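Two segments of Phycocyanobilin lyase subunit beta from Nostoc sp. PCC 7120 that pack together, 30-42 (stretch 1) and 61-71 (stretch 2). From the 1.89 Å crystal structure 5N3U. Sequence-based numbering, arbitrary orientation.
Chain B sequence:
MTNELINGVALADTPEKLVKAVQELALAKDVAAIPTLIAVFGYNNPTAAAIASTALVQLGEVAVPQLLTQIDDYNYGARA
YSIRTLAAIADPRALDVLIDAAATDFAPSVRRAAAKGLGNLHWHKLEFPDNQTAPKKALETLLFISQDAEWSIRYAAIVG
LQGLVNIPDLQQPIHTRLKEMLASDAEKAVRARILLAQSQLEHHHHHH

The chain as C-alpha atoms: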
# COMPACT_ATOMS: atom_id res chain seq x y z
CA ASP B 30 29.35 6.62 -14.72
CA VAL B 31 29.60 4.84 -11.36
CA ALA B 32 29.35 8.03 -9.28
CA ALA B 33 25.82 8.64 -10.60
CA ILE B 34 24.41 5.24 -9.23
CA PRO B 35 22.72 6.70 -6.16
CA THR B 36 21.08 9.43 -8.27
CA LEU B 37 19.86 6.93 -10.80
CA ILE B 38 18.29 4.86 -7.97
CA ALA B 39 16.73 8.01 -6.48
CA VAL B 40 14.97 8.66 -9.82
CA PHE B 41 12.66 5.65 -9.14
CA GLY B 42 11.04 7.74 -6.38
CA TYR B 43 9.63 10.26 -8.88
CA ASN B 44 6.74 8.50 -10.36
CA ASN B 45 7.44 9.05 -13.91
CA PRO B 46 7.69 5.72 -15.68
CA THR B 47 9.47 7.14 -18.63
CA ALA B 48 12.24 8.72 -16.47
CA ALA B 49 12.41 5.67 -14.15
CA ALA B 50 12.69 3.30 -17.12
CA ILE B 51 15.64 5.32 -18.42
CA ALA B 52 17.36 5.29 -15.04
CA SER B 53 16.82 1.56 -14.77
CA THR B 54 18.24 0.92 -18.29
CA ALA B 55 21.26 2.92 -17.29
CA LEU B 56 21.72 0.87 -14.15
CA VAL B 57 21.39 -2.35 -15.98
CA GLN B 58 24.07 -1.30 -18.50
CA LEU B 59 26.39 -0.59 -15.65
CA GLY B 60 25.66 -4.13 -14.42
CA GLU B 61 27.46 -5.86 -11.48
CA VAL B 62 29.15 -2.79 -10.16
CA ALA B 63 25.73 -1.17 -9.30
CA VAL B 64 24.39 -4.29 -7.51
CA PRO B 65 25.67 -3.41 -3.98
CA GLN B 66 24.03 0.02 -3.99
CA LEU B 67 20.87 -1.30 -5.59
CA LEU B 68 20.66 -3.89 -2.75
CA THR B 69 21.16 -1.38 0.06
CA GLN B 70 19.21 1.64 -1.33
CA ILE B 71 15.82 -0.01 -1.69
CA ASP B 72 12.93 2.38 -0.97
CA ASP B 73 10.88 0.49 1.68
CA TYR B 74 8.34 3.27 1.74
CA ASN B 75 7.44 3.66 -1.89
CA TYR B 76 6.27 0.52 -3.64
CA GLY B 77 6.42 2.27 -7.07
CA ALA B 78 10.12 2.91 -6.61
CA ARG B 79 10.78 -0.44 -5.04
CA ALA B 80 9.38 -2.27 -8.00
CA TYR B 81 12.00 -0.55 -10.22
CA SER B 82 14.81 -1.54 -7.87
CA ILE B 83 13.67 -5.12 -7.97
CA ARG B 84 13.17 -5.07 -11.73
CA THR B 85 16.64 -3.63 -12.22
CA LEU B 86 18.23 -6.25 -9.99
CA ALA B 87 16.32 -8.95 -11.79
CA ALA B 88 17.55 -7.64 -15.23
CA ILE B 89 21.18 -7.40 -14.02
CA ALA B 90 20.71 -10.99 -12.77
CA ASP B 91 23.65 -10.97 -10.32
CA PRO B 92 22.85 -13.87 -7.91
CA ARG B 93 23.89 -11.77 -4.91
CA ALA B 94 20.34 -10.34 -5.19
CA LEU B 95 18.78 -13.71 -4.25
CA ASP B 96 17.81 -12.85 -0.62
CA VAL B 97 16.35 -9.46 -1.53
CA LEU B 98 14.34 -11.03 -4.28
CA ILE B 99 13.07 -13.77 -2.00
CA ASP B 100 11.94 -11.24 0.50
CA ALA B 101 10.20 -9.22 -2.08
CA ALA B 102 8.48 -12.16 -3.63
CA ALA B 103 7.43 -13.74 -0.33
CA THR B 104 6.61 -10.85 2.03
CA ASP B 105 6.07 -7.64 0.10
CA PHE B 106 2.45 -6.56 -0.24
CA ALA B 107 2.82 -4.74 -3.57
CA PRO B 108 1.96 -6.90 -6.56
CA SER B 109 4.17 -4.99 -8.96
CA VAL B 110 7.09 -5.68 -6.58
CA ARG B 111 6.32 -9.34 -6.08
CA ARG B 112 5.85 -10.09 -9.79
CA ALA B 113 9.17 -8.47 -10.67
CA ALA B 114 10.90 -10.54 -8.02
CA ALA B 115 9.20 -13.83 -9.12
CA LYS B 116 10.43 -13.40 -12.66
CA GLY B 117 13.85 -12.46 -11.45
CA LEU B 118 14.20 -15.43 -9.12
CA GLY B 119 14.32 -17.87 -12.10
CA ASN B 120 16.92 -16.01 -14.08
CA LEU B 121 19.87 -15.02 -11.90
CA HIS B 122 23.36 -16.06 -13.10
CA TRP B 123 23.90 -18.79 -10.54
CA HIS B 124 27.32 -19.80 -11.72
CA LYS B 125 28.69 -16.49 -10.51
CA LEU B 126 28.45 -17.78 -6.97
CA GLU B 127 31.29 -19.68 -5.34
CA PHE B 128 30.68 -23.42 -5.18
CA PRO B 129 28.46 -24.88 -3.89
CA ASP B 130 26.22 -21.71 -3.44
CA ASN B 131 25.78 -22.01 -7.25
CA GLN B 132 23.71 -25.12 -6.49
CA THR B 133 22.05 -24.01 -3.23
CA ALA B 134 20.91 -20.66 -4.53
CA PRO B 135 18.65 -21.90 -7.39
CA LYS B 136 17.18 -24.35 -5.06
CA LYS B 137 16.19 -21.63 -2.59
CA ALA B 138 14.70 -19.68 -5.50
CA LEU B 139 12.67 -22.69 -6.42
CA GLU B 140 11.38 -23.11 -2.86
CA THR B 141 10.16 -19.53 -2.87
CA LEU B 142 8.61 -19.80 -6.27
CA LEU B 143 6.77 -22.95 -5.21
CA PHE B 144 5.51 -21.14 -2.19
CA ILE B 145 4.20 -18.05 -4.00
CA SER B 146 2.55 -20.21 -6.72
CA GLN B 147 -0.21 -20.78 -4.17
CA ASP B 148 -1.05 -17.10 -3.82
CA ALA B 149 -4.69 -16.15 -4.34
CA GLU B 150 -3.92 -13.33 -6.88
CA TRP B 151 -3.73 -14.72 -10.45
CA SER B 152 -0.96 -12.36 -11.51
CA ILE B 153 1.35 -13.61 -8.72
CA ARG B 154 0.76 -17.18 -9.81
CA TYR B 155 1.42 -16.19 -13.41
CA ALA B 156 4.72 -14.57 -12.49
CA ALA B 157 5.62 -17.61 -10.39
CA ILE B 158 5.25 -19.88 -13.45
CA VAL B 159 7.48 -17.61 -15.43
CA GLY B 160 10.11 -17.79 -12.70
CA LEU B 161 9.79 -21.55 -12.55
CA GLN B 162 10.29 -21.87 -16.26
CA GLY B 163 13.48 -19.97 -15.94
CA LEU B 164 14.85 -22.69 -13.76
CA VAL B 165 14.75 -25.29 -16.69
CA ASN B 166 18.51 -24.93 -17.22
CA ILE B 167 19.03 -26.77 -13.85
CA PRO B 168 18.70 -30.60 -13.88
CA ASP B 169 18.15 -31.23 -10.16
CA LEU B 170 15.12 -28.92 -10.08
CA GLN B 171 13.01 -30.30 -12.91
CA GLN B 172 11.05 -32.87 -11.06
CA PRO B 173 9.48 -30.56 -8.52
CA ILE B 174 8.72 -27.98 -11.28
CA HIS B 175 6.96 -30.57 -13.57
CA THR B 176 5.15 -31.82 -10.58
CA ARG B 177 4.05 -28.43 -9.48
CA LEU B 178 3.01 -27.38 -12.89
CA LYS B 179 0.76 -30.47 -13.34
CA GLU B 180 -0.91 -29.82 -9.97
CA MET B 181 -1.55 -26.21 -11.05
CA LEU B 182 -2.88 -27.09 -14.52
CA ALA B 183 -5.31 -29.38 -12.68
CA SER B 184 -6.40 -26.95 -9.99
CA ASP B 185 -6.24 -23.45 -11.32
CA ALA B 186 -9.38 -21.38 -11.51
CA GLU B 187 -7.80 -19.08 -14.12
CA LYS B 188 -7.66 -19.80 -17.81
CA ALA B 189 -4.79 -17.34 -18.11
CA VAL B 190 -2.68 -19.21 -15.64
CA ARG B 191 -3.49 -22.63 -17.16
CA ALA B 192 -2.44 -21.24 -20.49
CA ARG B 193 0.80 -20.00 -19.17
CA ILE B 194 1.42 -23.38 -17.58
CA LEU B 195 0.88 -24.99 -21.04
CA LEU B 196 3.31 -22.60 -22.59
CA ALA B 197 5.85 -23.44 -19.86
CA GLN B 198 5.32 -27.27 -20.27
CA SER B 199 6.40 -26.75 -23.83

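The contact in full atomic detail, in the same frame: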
# COMPACT_ATOMS: atom_id res chain seq x y z
N ASP B 30 28.52 6.24 -15.90
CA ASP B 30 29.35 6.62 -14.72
C ASP B 30 28.85 6.06 -13.37
O ASP B 30 27.71 6.30 -12.95
CB ASP B 30 29.45 8.14 -14.64
CG ASP B 30 30.29 8.61 -13.47
OD1 ASP B 30 31.52 8.35 -13.39
OD2 ASP B 30 29.72 9.29 -12.61
N VAL B 31 29.77 5.41 -12.68
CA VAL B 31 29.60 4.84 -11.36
C VAL B 31 29.24 5.81 -10.22
O VAL B 31 28.48 5.45 -9.31
CB VAL B 31 30.87 4.02 -10.99
CG1 VAL B 31 30.90 3.55 -9.52
CG2 VAL B 31 30.98 2.86 -11.96
N ALA B 32 29.76 7.02 -10.25
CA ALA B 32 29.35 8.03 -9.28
C ALA B 32 27.87 8.39 -9.31
O ALA B 32 27.37 8.83 -8.31
CB ALA B 32 30.17 9.32 -9.40
N ALA B 33 27.22 8.29 -10.45
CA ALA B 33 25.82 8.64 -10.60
C ALA B 33 24.81 7.57 -10.03
O ALA B 33 23.61 7.80 -10.04
CB ALA B 33 25.53 8.83 -12.08
N ILE B 34 25.30 6.38 -9.63
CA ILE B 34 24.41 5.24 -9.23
C ILE B 34 23.36 5.70 -8.23
O ILE B 34 22.16 5.55 -8.48
CB ILE B 34 25.15 4.05 -8.56
CG1 ILE B 34 26.28 3.47 -9.40
CG2 ILE B 34 24.22 2.91 -8.22
CD1 ILE B 34 25.95 2.82 -10.64
N PRO B 35 23.78 6.30 -7.12
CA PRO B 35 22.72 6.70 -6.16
C PRO B 35 21.64 7.63 -6.75
O PRO B 35 20.47 7.51 -6.43
CB PRO B 35 23.50 7.42 -5.07
CG PRO B 35 24.90 6.92 -5.27
CD PRO B 35 25.07 6.88 -6.72
N THR B 36 22.05 8.56 -7.60
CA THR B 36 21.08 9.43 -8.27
C THR B 36 20.17 8.65 -9.16
O THR B 36 18.97 8.89 -9.18
CB THR B 36 21.80 10.58 -9.05
OG1 THR B 36 22.56 11.33 -8.11
CG2 THR B 36 20.80 11.55 -9.67
N LEU B 37 20.70 7.71 -9.92
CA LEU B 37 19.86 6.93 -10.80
C LEU B 37 18.80 6.22 -9.94
O LEU B 37 17.63 6.20 -10.31
CB LEU B 37 20.63 5.90 -11.63
CG LEU B 37 21.53 6.57 -12.75
CD1 LEU B 37 22.58 5.63 -13.29
CD2 LEU B 37 20.68 7.02 -13.94
N ILE B 38 19.24 5.61 -8.83
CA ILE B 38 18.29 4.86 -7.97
C ILE B 38 17.22 5.84 -7.44
O ILE B 38 16.01 5.53 -7.42
CB ILE B 38 19.08 4.17 -6.86
CG1 ILE B 38 19.91 3.08 -7.55
CG2 ILE B 38 18.14 3.61 -5.79
CD1 ILE B 38 20.98 2.63 -6.62
N ALA B 39 17.64 7.02 -7.04
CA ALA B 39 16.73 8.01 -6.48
C ALA B 39 15.65 8.42 -7.50
O ALA B 39 14.57 8.76 -7.11
CB ALA B 39 17.49 9.22 -6.01
N VAL B 40 15.93 8.34 -8.80
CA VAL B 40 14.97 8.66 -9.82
C VAL B 40 13.71 7.78 -9.68
O VAL B 40 12.64 8.23 -10.03
CB VAL B 40 15.54 8.56 -11.23
CG1 VAL B 40 14.46 8.63 -12.30
CG2 VAL B 40 16.56 9.69 -11.42
N PHE B 41 13.85 6.54 -9.22
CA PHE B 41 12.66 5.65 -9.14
C PHE B 41 11.59 6.22 -8.20
O PHE B 41 10.43 5.92 -8.32
CB PHE B 41 13.06 4.30 -8.60
CG PHE B 41 14.09 3.54 -9.37
CD1 PHE B 41 14.30 3.71 -10.75
CD2 PHE B 41 14.81 2.57 -8.71
CE1 PHE B 41 15.21 2.91 -11.42
CE2 PHE B 41 15.74 1.78 -9.36
CZ PHE B 41 15.96 1.95 -10.73
N GLY B 42 11.95 7.08 -7.30
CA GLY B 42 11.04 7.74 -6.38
C GLY B 42 10.17 8.86 -6.96
O GLY B 42 9.31 9.35 -6.27
N GLU B 61 26.99 -5.42 -12.83
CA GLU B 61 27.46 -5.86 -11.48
C GLU B 61 27.89 -4.78 -10.53
O GLU B 61 27.63 -4.85 -9.33
CB GLU B 61 28.67 -6.80 -11.58
CG GLU B 61 28.32 -8.23 -11.33
CD GLU B 61 27.61 -8.89 -12.49
OE1 GLU B 61 28.00 -8.65 -13.64
OE2 GLU B 61 26.69 -9.70 -12.24
N VAL B 62 28.61 -3.80 -11.05
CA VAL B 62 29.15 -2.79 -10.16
C VAL B 62 28.03 -2.00 -9.36
O VAL B 62 28.29 -1.47 -8.27
CB VAL B 62 30.06 -1.78 -10.95
CG1 VAL B 62 29.25 -0.96 -11.97
CG2 VAL B 62 30.80 -0.87 -9.99
N ALA B 63 26.88 -1.84 -9.98
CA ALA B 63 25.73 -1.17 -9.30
C ALA B 63 24.99 -2.06 -8.30
O ALA B 63 24.19 -1.53 -7.52
CB ALA B 63 24.79 -0.67 -10.31
N VAL B 64 25.19 -3.39 -8.34
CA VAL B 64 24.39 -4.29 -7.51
C VAL B 64 24.46 -3.97 -6.01
O VAL B 64 23.42 -3.89 -5.42
CB VAL B 64 24.71 -5.76 -7.83
CG1 VAL B 64 24.08 -6.67 -6.79
CG2 VAL B 64 24.19 -6.05 -9.17
N PRO B 65 25.64 -3.71 -5.39
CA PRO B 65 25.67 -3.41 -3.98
C PRO B 65 24.81 -2.22 -3.55
O PRO B 65 24.13 -2.27 -2.50
CB PRO B 65 27.17 -3.08 -3.74
CG PRO B 65 27.85 -4.01 -4.65
CD PRO B 65 27.00 -3.94 -5.91
N GLN B 66 24.88 -1.14 -4.31
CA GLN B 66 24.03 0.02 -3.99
C GLN B 66 22.57 -0.24 -4.29
O GLN B 66 21.68 0.17 -3.51
CB GLN B 66 24.55 1.25 -4.72
CG GLN B 66 25.76 1.87 -3.97
CD GLN B 66 26.50 2.81 -4.86
OE1 GLN B 66 27.00 2.40 -5.90
NE2 GLN B 66 26.53 4.08 -4.52
N LEU B 67 22.28 -0.88 -5.40
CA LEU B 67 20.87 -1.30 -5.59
C LEU B 67 20.35 -2.12 -4.41
O LEU B 67 19.27 -1.89 -3.95
CB LEU B 67 20.70 -2.08 -6.80
CG LEU B 67 20.67 -1.29 -8.12
CD1 LEU B 67 20.95 -2.24 -9.25
CD2 LEU B 67 19.31 -0.63 -8.35
N LEU B 68 21.13 -3.07 -3.88
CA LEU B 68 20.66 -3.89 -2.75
C LEU B 68 20.46 -3.14 -1.44
O LEU B 68 19.66 -3.61 -0.64
CB LEU B 68 21.58 -5.05 -2.40
CG LEU B 68 21.75 -6.07 -3.47
CD1 LEU B 68 22.93 -7.04 -3.25
CD2 LEU B 68 20.52 -6.82 -3.72
N THR B 69 21.19 -2.07 -1.19
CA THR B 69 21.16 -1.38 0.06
C THR B 69 20.48 -0.02 -0.03
O THR B 69 20.42 0.68 0.96
CB THR B 69 22.58 -1.14 0.61
OG1 THR B 69 23.35 -0.44 -0.34
CG2 THR B 69 23.28 -2.48 0.88
N GLN B 70 19.96 0.37 -1.19
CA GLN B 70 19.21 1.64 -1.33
C GLN B 70 17.83 1.34 -1.89
O GLN B 70 17.38 1.97 -2.88
CB GLN B 70 19.94 2.61 -2.27
CG GLN B 70 21.27 3.01 -1.61
CD GLN B 70 22.18 3.86 -2.50
OE1 GLN B 70 21.74 4.51 -3.43
NE2 GLN B 70 23.48 3.78 -2.24
N ILE B 71 17.15 0.35 -1.29
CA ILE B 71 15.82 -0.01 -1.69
C ILE B 71 14.86 0.89 -0.90
O ILE B 71 14.99 1.05 0.31
CB ILE B 71 15.52 -1.46 -1.45
CG1 ILE B 71 16.34 -2.27 -2.42
CG2 ILE B 71 14.03 -1.73 -1.70
CD1 ILE B 71 16.32 -3.72 -2.13
O HOH W 1 28.46 5.71 -6.66
O HOH W 2 19.88 6.34 -4.08

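At the centre of this contact lies Ile38, the residue with the largest area covered by the opposing stretch. Its CA-to-CB bond points toward stretch 2, and its m,t rotamer sets CD1 over the helix backbone, 4.0 Å from C of Gln66, while CG1 meets CD2 of Leu67 at 3.8 Å. Leu67 reaches this site obliquely: its CA-to-CB bond runs sideways, but the end of the side chain comes nearer. The same methyl, CD2 of Leu67, lies 4.4 Å from CE2 of Phe41, near the plane of the ring, so the aromatic group presents its edge rather than a face.

One turn before Ile38, Ile34 repeats the inward direction with a different rotamer. Its m,m conformation brings CD1 to within 3.7 Å of CB of Ala63. Here the backbones come close, with CA of Ile34 and CA of Ala63 6.5 Å apart, and the small alanine meets a long, buried isoleucine. The i, i+4 spacing of Ile34 and Ile38 places both on one face of their helix, matched by Ala63 and Leu67 across the gap. The helices cross at -41° with an axial approach of 10.1 Å. Farther out, Val31 and Val62 extend the apolar seam into exposed ground, a looser touch of 4.2 Å between CG2 of Val31 and CG1 of Val62.

The polar edge is built from two glutamines, Gln66 and Gln70, again four residues apart and both directed toward stretch 1. Neither makes a direct hydrogen bond across the contact; their amides pack against aliphatic groups instead. NE2 of Gln66 lies 3.4 Å from CG of Pro35, and OE1 of Gln66 lies 3.6 Å from CB of Ile34. OE1 of Gln70 approaches CA of Pro35 at 3.6 Å. Gln70, the first residue to leave helical phi/psi, also contributes its backbone: its O sits 3.4 Å from CG2 of Ile38.

Water supplies the polar links that direct contacts do not. Water 2 donates to O of Pro35 and to OE1 of Gln70, each at 2.7 Å, a compact bridge between a helix carbonyl and a side-chain amide. Water 1 donates to O of Val31 at 2.7 Å and accepts a weak hydrogen bond from NE2 of Gln66 at 3.3 Å. The design rule legible here is economical: branched aliphatics and an alanine fill the middle, while long amide side chains cover the border and reach backbone carbonyls through single waters.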